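PaxB (Photorhabdus luminescens, PDB 6EK4) is probably one component of a two-component alpha-helical pore-forming toxin of the YaxAB type, acting with a partner protein to perforate target membranes. Local coordinates at residues 55-60 and 296-301. Residues are numbered along the deposited sequence; the frame is centred on the assembly and turned at random.
Sequences RDLDEA and TTLLLQ. With NA (sodium ion), chain E.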
loop_
_atom_site.group_PDB
_atom_site.type_symbol
_atom_site.label_atom_id
_atom_site.label_comp_id
_atom_site.label_asym_id
_atom_site.label_seq_id
_atom_site.Cartn_x
_atom_site.Cartn_y
_atom_site.Cartn_z
ATOM N N ARG A 55 10.618 11.997 -2.121
ATOM C CA ARG A 55 11.919 11.877 -2.766
ATOM C C ARG A 55 12.791 13.103 -2.487
ATOM O O ARG A 55 14.002 12.975 -2.316
ATOM C CB ARG A 55 11.745 11.674 -4.272
ATOM C CG ARG A 55 12.996 11.185 -4.982
ATOM C CD ARG A 55 12.662 10.593 -6.341
ATOM N NE ARG A 55 12.003 11.559 -7.220
ATOM C CZ ARG A 55 11.565 11.286 -8.448
ATOM N NH1 ARG A 55 10.980 12.241 -9.167
ATOM N NH2 ARG A 55 11.708 10.069 -8.967
ATOM N N ASP A 56 12.172 14.282 -2.441
ATOM C CA ASP A 56 12.876 15.513 -2.069
ATOM C C ASP A 56 13.388 15.457 -0.630
ATOM O O ASP A 56 14.486 15.935 -0.340
ATOM C CB ASP A 56 11.969 16.742 -2.235
ATOM C CG ASP A 56 11.789 17.156 -3.686
ATOM O OD1 ASP A 56 12.671 16.858 -4.521
ATOM O OD2 ASP A 56 10.763 17.801 -3.990
ATOM N N LEU A 57 12.582 14.891 0.267
ATOM C CA LEU A 57 12.977 14.718 1.667
ATOM C C LEU A 57 14.155 13.753 1.767
ATOM O O LEU A 57 15.106 14.000 2.510
ATOM C CB LEU A 57 11.796 14.206 2.499
ATOM C CG LEU A 57 11.963 14.183 4.024
ATOM C CD1 LEU A 57 10.619 14.376 4.709
ATOM C CD2 LEU A 57 12.625 12.902 4.517
ATOM N N ASP A 58 14.082 12.660 1.013
ATOM C CA ASP A 58 15.159 11.671 0.963
ATOM C C ASP A 58 16.458 12.290 0.445
ATOM O O ASP A 58 17.535 12.004 0.970
ATOM C CB ASP A 58 14.752 10.490 0.074
ATOM C CG ASP A 58 15.678 9.298 0.223
ATOM O OD1 ASP A 58 15.947 8.888 1.370
ATOM O OD2 ASP A 58 16.128 8.764 -0.811
ATOM N N GLU A 59 16.345 13.131 -0.581
ATOM C CA GLU A 59 17.490 13.860 -1.138
ATOM C C GLU A 59 18.134 14.770 -0.093
ATOM O O GLU A 59 19.359 14.842 0.004
ATOM C CB GLU A 59 17.064 14.699 -2.351
ATOM C CG GLU A 59 16.808 13.892 -3.617
ATOM C CD GLU A 59 15.993 14.651 -4.655
ATOM O OE1 GLU A 59 16.060 15.900 -4.692
ATOM O OE2 GLU A 59 15.286 13.992 -5.444
ATOM N N ALA A 60 17.299 15.461 0.679
ATOM C CA ALA A 60 17.772 16.349 1.737
ATOM C C ALA A 60 18.486 15.568 2.837
ATOM O O ALA A 60 19.518 16.007 3.349
ATOM C CB ALA A 60 16.612 17.140 2.321
ATOM N N THR A 296 4.056 7.700 7.252
ATOM C CA THR A 296 4.223 7.749 8.702
ATOM C C THR A 296 5.576 7.167 9.115
ATOM O O THR A 296 6.230 7.692 10.016
ATOM C CB THR A 296 3.089 6.990 9.424
ATOM O OG1 THR A 296 1.827 7.568 9.069
ATOM C CG2 THR A 296 3.259 7.053 10.937
ATOM N N THR A 297 5.993 6.093 8.446
ATOM C CA THR A 297 7.261 5.430 8.753
ATOM C C THR A 297 8.471 6.314 8.445
ATOM O O THR A 297 9.394 6.399 9.256
ATOM C CB THR A 297 7.397 4.096 7.987
ATOM O OG1 THR A 297 6.371 3.193 8.414
ATOM C CG2 THR A 297 8.759 3.455 8.230
ATOM N N LEU A 298 8.464 6.964 7.283
ATOM C CA LEU A 298 9.590 7.810 6.873
ATOM C C LEU A 298 9.662 9.104 7.689
ATOM O O LEU A 298 10.754 9.592 7.976
ATOM C CB LEU A 298 9.535 8.115 5.369
ATOM C CG LEU A 298 8.553 9.172 4.845
ATOM C CD1 LEU A 298 9.171 10.566 4.810
ATOM C CD2 LEU A 298 8.064 8.793 3.455
ATOM N N LEU A 299 8.504 9.648 8.057
ATOM C CA LEU A 299 8.439 10.876 8.862
ATOM C C LEU A 299 8.985 10.696 10.286
ATOM O O LEU A 299 9.534 11.636 10.863
ATOM C CB LEU A 299 7.003 11.416 8.912
ATOM C CG LEU A 299 6.533 12.164 7.659
ATOM C CD1 LEU A 299 5.040 12.451 7.732
ATOM C CD2 LEU A 299 7.320 13.453 7.459
ATOM N N LEU A 300 8.822 9.498 10.847
ATOM C CA LEU A 300 9.438 9.151 12.135
ATOM C C LEU A 300 10.961 9.252 12.053
ATOM O O LEU A 300 11.601 9.800 12.950
ATOM C CB LEU A 300 9.033 7.736 12.581
ATOM C CG LEU A 300 7.839 7.587 13.535
ATOM C CD1 LEU A 300 6.722 8.580 13.239
ATOM C CD2 LEU A 300 7.316 6.158 13.491
ATOM N N GLN A 301 11.529 8.722 10.973
ATOM C CA GLN A 301 12.969 8.797 10.734
ATOM C C GLN A 301 13.384 10.215 10.350
ATOM O O GLN A 301 14.463 10.673 10.727
ATOM C CB GLN A 301 13.383 7.826 9.625
ATOM C CG GLN A 301 13.063 6.363 9.901
ATOM C CD GLN A 301 13.786 5.811 11.114
ATOM O OE1 GLN A 301 14.873 6.269 11.469
ATOM N NE2 GLN A 301 13.189 4.813 11.752
HETATM NA NA NA E . 14.238 17.747 -6.475
#
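Leu57 reaches from helix 42-73 to two leucines of helix 247-321, and the contact is wholly apolar, with no hydrogen bond between the two segments. Leu57 CD1 lies 4.1 Å from Leu298 CD1. The other methyl, Leu57 CD2, sits 4.2 Å from that same Leu298 atom, so Leu298 CD1 faces the fork of Leu57. Leu57 and Leu298 each leave their backbone toward the other helix; with CG anti to the backbone N (chi1 -170°), Leu57 extends toward Leu298, and the two side chains meet at a slant. Leu299 joins from the flank: its CD2 comes within 4.4 Å of Leu57 CD1. The two segments bury 90 Å² between them, through the methyl ends of the leucines.

These helices belong to the long helical bundle of an alpha-helical pore-forming toxin. Other helices fill in around the leucines: Met133 and Arg136 of helix 101-141 touch Leu57, Ile137 and Val140 of that helix touch Leu299, and Ile29 of helix 19-35 packs on Leu298.

Polar groups lie off this apolar patch. Asp58, a buried carboxylate, is satisfied by two partners: OD1 hydrogen-bonds to Ser23 OG and OD2 forms a salt bridge with Arg62. On the outer side of helix 42-73, Asp56 OD1 binds a sodium ion at 2.7 Å. Glu59 OE1, one turn along, lies 3.1 Å from the same sodium ion.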